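PDB 7P18: 3-oxosteroid 1-dehydrogenase from Sterolibacterium denitrificans, which probably catalyses the FAD-dependent 1,2-dehydrogenation of 3-oxosteroids, passing the electrons to an acceptor and giving 3-oxo-Delta(1)-steroids. Local coordinates for residues 248-253 with 257-262; 306-311 with 500-505. All coordinates share one frame; numbering follows the deposited sequence.

Interaction 1: 248-253 with 257-262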
ATOM      1  N   GLY A 248       9.605 -10.000  26.872  1.00 29.29           N
ATOM      2  CA  GLY A 248      10.726  -9.568  26.031  1.00 29.29           C
ATOM      3  C   GLY A 248      10.803 -10.314  24.714  1.00 27.70           C
ATOM      4  O   GLY A 248       9.871 -11.050  24.370  1.00 29.70           O
ATOM      5  N   ILE A 249      11.925 -10.148  24.014  1.00 28.14           N
ATOM      6  CA  ILE A 249      12.186 -10.847  22.733  1.00 28.60           C
ATOM      7  C   ILE A 249      13.638 -11.321  22.713  1.00 33.30           C
ATOM      8  O   ILE A 249      14.461 -10.719  23.392  1.00 32.25           O
ATOM      9  CB  ILE A 249      11.904  -9.919  21.537  1.00 31.22           C
ATOM     10  CG1 ILE A 249      12.839  -8.711  21.496  1.00 29.71           C
ATOM     11  CG2 ILE A 249      10.440  -9.501  21.541  1.00 32.18           C
ATOM     12  CD1 ILE A 249      12.750  -7.874  20.228  1.00 30.46           C
ATOM     13  N   VAL A 250      13.907 -12.309  21.875  1.00 30.66           N
ATOM     14  CA  VAL A 250      15.285 -12.644  21.399  1.00 32.94           C
ATOM     15  C   VAL A 250      15.463 -12.046  20.002  1.00 30.45           C
ATOM     16  O   VAL A 250      14.608 -12.315  19.126  1.00 29.74           O
ATOM     17  CB  VAL A 250      15.494 -14.164  21.349  1.00 33.30           C
ATOM     18  CG1 VAL A 250      16.933 -14.491  20.955  1.00 34.28           C
ATOM     19  CG2 VAL A 250      15.089 -14.832  22.671  1.00 36.32           C
ATOM     20  N   VAL A 251      16.544 -11.304  19.806  1.00 28.55           N
ATOM     21  CA  VAL A 251      17.007 -10.842  18.475  1.00 30.96           C
ATOM     22  C   VAL A 251      18.379 -11.457  18.157  1.00 34.11           C
ATOM     23  O   VAL A 251      19.024 -12.051  19.048  1.00 32.41           O
ATOM     24  CB  VAL A 251      17.072  -9.313  18.396  1.00 32.10           C
ATOM     25  CG1 VAL A 251      15.686  -8.710  18.625  1.00 32.71           C
ATOM     26  CG2 VAL A 251      18.118  -8.728  19.359  1.00 33.89           C
ATOM     27  N   LYS A 252      18.769 -11.332  16.899  1.00 32.63           N
ATOM     28  CA  LYS A 252      20.134 -11.626  16.384  1.00 41.23           C
ATOM     29  C   LYS A 252      20.785 -10.276  16.097  1.00 42.87           C
ATOM     30  O   LYS A 252      20.326  -9.580  15.206  1.00 41.00           O
ATOM     31  CB  LYS A 252      20.026 -12.547  15.174  1.00 45.21           C
ATOM     32  CG  LYS A 252      21.322 -13.207  14.741  1.00 59.75           C
ATOM     33  CD  LYS A 252      21.203 -13.972  13.427  1.00 63.83           C
ATOM     34  CE  LYS A 252      22.394 -13.757  12.511  1.00 67.25           C
ATOM     35  NZ  LYS A 252      22.668 -14.971  11.711  1.00 67.53           N
ATOM     36  N   ARG A 253      21.764  -9.882  16.912  1.00 47.67           N
ATOM     37  CA  ARG A 253      22.372  -8.525  16.931  1.00 53.74           C
ATOM     38  C   ARG A 253      23.885  -8.693  16.816  1.00 61.53           C
ATOM     39  O   ARG A 253      24.450  -9.419  17.655  1.00 62.27           O
ATOM     40  CB  ARG A 253      21.967  -7.824  18.230  1.00 52.44           C
ATOM     41  CG  ARG A 253      22.759  -6.578  18.583  1.00 51.90           C
ATOM     42  CD  ARG A 253      22.485  -5.428  17.666  1.00 53.91           C
ATOM     43  NE  ARG A 253      22.724  -4.154  18.309  1.00 55.15           N
ATOM     44  CZ  ARG A 253      22.685  -2.986  17.681  1.00 54.61           C
ATOM     45  NH1 ARG A 253      22.407  -2.946  16.391  1.00 57.65           N
ATOM     46  NH2 ARG A 253      22.947  -1.864  18.331  1.00 55.21           N
ATOM     47  N   THR A 257      22.609 -14.275  19.214  1.00 45.47           N
ATOM     48  CA  THR A 257      21.343 -14.068  19.966  1.00 40.60           C
ATOM     49  C   THR A 257      21.587 -13.133  21.143  1.00 43.38           C
ATOM     50  O   THR A 257      22.655 -13.172  21.777  1.00 37.22           O
ATOM     51  CB  THR A 257      20.682 -15.383  20.365  1.00 44.26           C
ATOM     52  OG1 THR A 257      21.620 -16.026  21.209  1.00 47.39           O
ATOM     53  CG2 THR A 257      20.321 -16.235  19.166  1.00 43.97           C
ATOM     54  N   LEU A 258      20.599 -12.275  21.397  1.00 37.13           N
ATOM     55  CA  LEU A 258      20.601 -11.282  22.493  1.00 36.65           C
ATOM     56  C   LEU A 258      19.191 -11.228  23.082  1.00 39.41           C
ATOM     57  O   LEU A 258      18.198 -11.142  22.277  1.00 36.89           O
ATOM     58  CB  LEU A 258      21.052  -9.933  21.937  1.00 38.77           C
ATOM     59  CG  LEU A 258      21.043  -8.782  22.935  1.00 40.62           C
ATOM     60  CD1 LEU A 258      21.969  -9.068  24.114  1.00 48.26           C
ATOM     61  CD2 LEU A 258      21.430  -7.490  22.249  1.00 39.95           C
ATOM     62  N   GLN A 259      19.090 -11.346  24.408  1.00 38.44           N
ATOM     63  CA  GLN A 259      17.799 -11.345  25.145  1.00 40.81           C
ATOM     64  C   GLN A 259      17.495  -9.915  25.529  1.00 36.06           C
ATOM     65  O   GLN A 259      18.334  -9.297  26.140  1.00 40.58           O
ATOM     66  CB  GLN A 259      17.802 -12.233  26.395  1.00 46.46           C
ATOM     67  CG  GLN A 259      18.123 -13.684  26.081  1.00 54.67           C
ATOM     68  CD  GLN A 259      17.181 -14.633  26.780  1.00 62.21           C
ATOM     69  OE1 GLN A 259      16.839 -14.453  27.951  1.00 65.85           O
ATOM     70  NE2 GLN A 259      16.724 -15.634  26.043  1.00 60.91           N
ATOM     71  N   LEU A 260      16.316  -9.408  25.149  1.00 34.94           N
ATOM     72  CA  LEU A 260      15.892  -8.026  25.451  1.00 34.64           C
ATOM     73  C   LEU A 260      14.645  -8.082  26.328  1.00 33.87           C
ATOM     74  O   LEU A 260      13.761  -8.873  26.026  1.00 33.42           O
ATOM     75  CB  LEU A 260      15.605  -7.307  24.127  1.00 35.17           C
ATOM     76  CG  LEU A 260      16.799  -7.141  23.186  1.00 33.06           C
ATOM     77  CD1 LEU A 260      16.375  -6.436  21.912  1.00 34.39           C
ATOM     78  CD2 LEU A 260      17.905  -6.336  23.850  1.00 36.26           C
ATOM     79  N   THR A 261      14.589  -7.272  27.377  1.00 32.78           N
ATOM     80  CA  THR A 261      13.436  -7.260  28.307  1.00 32.98           C
ATOM     81  C   THR A 261      12.559  -6.053  27.997  1.00 30.36           C
ATOM     82  O   THR A 261      13.111  -4.945  27.864  1.00 32.12           O
ATOM     83  CB  THR A 261      13.909  -7.265  29.772  1.00 35.31           C
ATOM     84  OG1 THR A 261      14.591  -8.506  29.967  1.00 36.84           O
ATOM     85  CG2 THR A 261      12.775  -7.170  30.764  1.00 39.83           C
ATOM     86  N   ALA A 262      11.246  -6.285  27.934  1.00 31.86           N
ATOM     87  CA  ALA A 262      10.221  -5.223  27.821  1.00 33.40           C
ATOM     88  C   ALA A 262       9.409  -5.227  29.113  1.00 27.80           C
ATOM     89  O   ALA A 262       8.671  -6.181  29.314  1.00 30.12           O
ATOM     90  CB  ALA A 262       9.324  -5.464  26.616  1.00 34.26           C
TER
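A beta hairpin joins residues 248-253 to 257-262, and its two strands pair in antiparallel register from Gly248 opposite Thr261 to Lys252 opposite Thr257. Four backbone bonds define the ladder. In the Ile249-Leu260 pair, Leu260 N gives to Ile249 O at 2.9 Å and Ile249 N to Leu260 O at 3.0 Å; two residues further, at the next hydrogen-bonded pair, Leu258 N reaches Val251 O at 2.8 Å and Val251 N reaches Leu258 O at 3.0 Å. The strand axes run at 145° to each other, 35° from exact antiparallel, a strongly twisted pair. At the non-hydrogen-bonded pair Gly248-Thr261 the chains close in: Gly248 CA lies 3.1 Å from Leu260 O in a CA-H...O contact, to the same oxygen that accepts Ile249 N.

One face carries Ile249, Val251, Leu258 and Leu260. With CG1 of Val251 opposite the carbonyl carbon (chi1 -61°), Val251 CG2 falls between N and C and meets Leu260 CD1 at 3.8 Å, the two side chains crossing nearly at right angles. Arg253 and Leu258 run side by side, Arg253 CG against Leu258 CD2 at 4.0 Å, while the guanidinium continues beyond to a cation-pi contact with Trp228. On the other face, Val250 presents CG1 to Thr257 CB (3.9 Å) and CG2 to Gln259 NE2; this face, with Lys252, Thr257 and Gln259, is the more exposed.

The apolar face packs on strands 10-13 and 33-36 of the parallel sheet through Ile249 and Leu260, and Ile249 also touches Phe233, an FAD-binding residue. With strand 233-239 the hairpin makes the three-stranded meander that packs on the parallel sheet within the Rossmann-type FAD-binding fold.

Interaction 2: 306-311 with 500-505; sequences AAMDIG and GGLLTD
This is a small, buried helix-to-strand contact made by apolar side chains, where the C-terminal end of helix 302-309 meets strand 486-502 at Leu502. Only 110 Å² is buried, and three residues account for it: Ala307 and Met308 on the helix, Leu502 on the strand. Leu502 brings both methyls to the helix. CD1 presses on Ala307 CB at 3.4 Å, tighter than an ordinary carbon-carbon contact, and CD2 lies 3.9 Å from Ala307 CB, so the alanine methyl faces the isobutyl fork. CD2 also reaches Met308 CG at 4.0 Å, the two side chains crossing at a slant; it is therefore the methylene part of Met308 that touches. With CG opposite its carbonyl carbon (chi1 -58°) and an extended second torsion, Leu502 carries the fork out to the helix, although Leu502 CA stays 7.8 Å from Ala307 CA.

Just beyond the contact the helix stops in a Schellman motif. Gly311, with positive phi (104°), is its C-prime residue; Ala312 N bonds to Ala307 O, and Gly311 N to Met308 O at 3.0 Å.

The turn leads into strand 314-315, which pairs with strand 486-502 by way of Gly501 and Glu315. Ala306 and Ile310 pack on strand 233-239, so the helix end has that strand on one part of its surface and Leu502 on another, with Leu502 in turn resting on Cys523 of strand 521-523.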
ATOM      1  N   ALA A 306       5.978 -16.974  15.537  1.00 29.74           N
ATOM      2  CA  ALA A 306       6.446 -16.945  16.948  1.00 30.31           C
ATOM      3  C   ALA A 306       5.269 -16.725  17.893  1.00 33.29           C
ATOM      4  O   ALA A 306       5.194 -17.393  18.953  1.00 33.49           O
ATOM      5  CB  ALA A 306       7.489 -15.887  17.093  1.00 29.56           C
ATOM      6  N   ALA A 307       4.334 -15.841  17.525  1.00 30.91           N
ATOM      7  CA  ALA A 307       3.139 -15.548  18.356  1.00 29.48           C
ATOM      8  C   ALA A 307       2.164 -16.723  18.331  1.00 27.59           C
ATOM      9  O   ALA A 307       1.596 -17.086  19.394  1.00 28.56           O
ATOM     10  CB  ALA A 307       2.493 -14.249  17.877  1.00 28.45           C
ATOM     11  N   MET A 308       1.947 -17.342  17.167  1.00 27.06           N
ATOM     12  CA  MET A 308       1.008 -18.478  17.045  1.00 30.02           C
ATOM     13  C   MET A 308       1.587 -19.652  17.860  1.00 32.03           C
ATOM     14  O   MET A 308       0.789 -20.364  18.472  1.00 33.16           O
ATOM     15  CB  MET A 308       0.773 -18.849  15.580  1.00 30.87           C
ATOM     16  CG  MET A 308       0.032 -17.735  14.858  1.00 34.56           C
ATOM     17  SD  MET A 308      -0.360 -18.134  13.150  1.00 34.10           S
ATOM     18  CE  MET A 308      -1.639 -19.371  13.328  1.00 36.04           C
ATOM     19  N   ASP A 309       2.911 -19.757  17.929  1.00 31.19           N
ATOM     20  CA  ASP A 309       3.612 -20.786  18.733  1.00 37.99           C
ATOM     21  C   ASP A 309       3.201 -20.652  20.208  1.00 39.10           C
ATOM     22  O   ASP A 309       3.144 -21.693  20.860  1.00 40.62           O
ATOM     23  CB  ASP A 309       5.128 -20.658  18.615  1.00 36.74           C
ATOM     24  CG  ASP A 309       5.739 -21.177  17.332  1.00 41.81           C
ATOM     25  OD1 ASP A 309       5.029 -21.893  16.579  1.00 41.04           O
ATOM     26  OD2 ASP A 309       6.944 -20.848  17.107  1.00 39.53           O
ATOM     27  N   ILE A 310       2.919 -19.440  20.723  1.00 34.83           N
ATOM     28  CA  ILE A 310       2.490 -19.268  22.150  1.00 33.93           C
ATOM     29  C   ILE A 310       0.968 -19.132  22.299  1.00 35.55           C
ATOM     30  O   ILE A 310       0.548 -18.736  23.392  1.00 37.03           O
ATOM     31  CB  ILE A 310       3.232 -18.107  22.838  1.00 33.88           C
ATOM     32  CG1 ILE A 310       2.859 -16.738  22.271  1.00 29.08           C
ATOM     33  CG2 ILE A 310       4.731 -18.335  22.816  1.00 37.37           C
ATOM     34  CD1 ILE A 310       3.286 -15.574  23.135  1.00 29.43           C
ATOM     35  N   GLY A 311       0.162 -19.468  21.284  1.00 31.07           N
ATOM     36  CA  GLY A 311      -1.311 -19.536  21.418  1.00 32.77           C
ATOM     37  C   GLY A 311      -2.067 -18.348  20.801  1.00 30.07           C
ATOM     38  O   GLY A 311      -3.306 -18.349  20.878  1.00 29.01           O
ATOM     39  N   GLY A 500      -4.223 -10.718   6.400  1.00 22.15           N
ATOM     40  CA  GLY A 500      -4.580 -11.473   7.605  1.00 22.94           C
ATOM     41  C   GLY A 500      -3.421 -11.480   8.556  1.00 24.50           C
ATOM     42  O   GLY A 500      -2.360 -11.073   8.167  1.00 28.63           O
ATOM     43  N   GLY A 501      -3.631 -11.933   9.786  1.00 22.22           N
ATOM     44  CA  GLY A 501      -2.564 -11.959  10.781  1.00 22.97           C
ATOM     45  C   GLY A 501      -3.113 -12.196  12.159  1.00 21.44           C
ATOM     46  O   GLY A 501      -4.240 -12.708  12.283  1.00 24.61           O
ATOM     47  N   LEU A 502      -2.331 -11.821  13.145  1.00 23.12           N
ATOM     48  CA  LEU A 502      -2.682 -12.035  14.564  1.00 23.83           C
ATOM     49  C   LEU A 502      -3.962 -11.258  14.881  1.00 21.71           C
ATOM     50  O   LEU A 502      -4.071 -10.087  14.520  1.00 21.35           O
ATOM     51  CB  LEU A 502      -1.519 -11.574  15.433  1.00 23.94           C
ATOM     52  CG  LEU A 502      -0.178 -12.257  15.185  1.00 25.10           C
ATOM     53  CD1 LEU A 502       0.840 -11.783  16.186  1.00 23.85           C
ATOM     54  CD2 LEU A 502      -0.312 -13.766  15.230  1.00 24.63           C
ATOM     55  N   LEU A 503      -4.913 -11.927  15.519  1.00 21.66           N
ATOM     56  CA  LEU A 503      -6.172 -11.293  15.962  1.00 22.37           C
ATOM     57  C   LEU A 503      -5.840 -10.367  17.122  1.00 22.41           C
ATOM     58  O   LEU A 503      -5.086 -10.767  18.053  1.00 24.28           O
ATOM     59  CB  LEU A 503      -7.190 -12.362  16.357  1.00 23.82           C
ATOM     60  CG  LEU A 503      -8.537 -11.804  16.797  1.00 26.73           C
ATOM     61  CD1 LEU A 503      -9.208 -11.039  15.675  1.00 29.88           C
ATOM     62  CD2 LEU A 503      -9.417 -12.931  17.309  1.00 30.06           C
ATOM     63  N   THR A 504      -6.339  -9.144  17.072  1.00 21.68           N
ATOM     64  CA  THR A 504      -6.196  -8.164  18.150  1.00 21.16           C
ATOM     65  C   THR A 504      -7.571  -7.644  18.580  1.00 21.50           C
ATOM     66  O   THR A 504      -8.568  -7.814  17.828  1.00 23.80           O
ATOM     67  CB  THR A 504      -5.303  -6.978  17.737  1.00 23.70           C
ATOM     68  OG1 THR A 504      -5.881  -6.294  16.604  1.00 21.30           O
ATOM     69  CG2 THR A 504      -3.912  -7.473  17.407  1.00 23.81           C
ATOM     70  N   ASP A 505      -7.576  -6.954  19.706  1.00 22.44           N
ATOM     71  CA  ASP A 505      -8.735  -6.207  20.244  1.00 25.19           C
ATOM     72  C   ASP A 505      -8.561  -4.741  19.866  1.00 24.87           C
ATOM     73  O   ASP A 505      -7.628  -4.393  19.105  1.00 23.37           O
ATOM     74  CB  ASP A 505      -8.919  -6.431  21.747  1.00 27.53           C
ATOM     75  CG  ASP A 505      -7.856  -5.813  22.633  1.00 26.11           C
ATOM     76  OD1 ASP A 505      -7.043  -4.997  22.122  1.00 23.38           O
ATOM     77  OD2 ASP A 505      -7.855  -6.130  23.862  1.00 28.61           O
TER

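Interaction 1 closes before interaction 2 opens along the chain: one is a local hairpin, the other joins segments 189 residues apart. Their centres lie 19 Å apart on the same side of the chain's centre, and their nearest atoms, about 8 Å apart, do not touch. Strand 233-239 bridges them: it pairs with 245-253 beside the hairpin, and its residues receive side chains from helix 302-309 and the turn after it (Ala306 and Ile310). Phe233, which binds FAD, is touched by Ile249 and by Ala306. Interaction 1 thus builds the meander sheet, and interaction 2 joins helix 302-309, which also packs on that sheet, to strand 486-502 of the large antiparallel sheet.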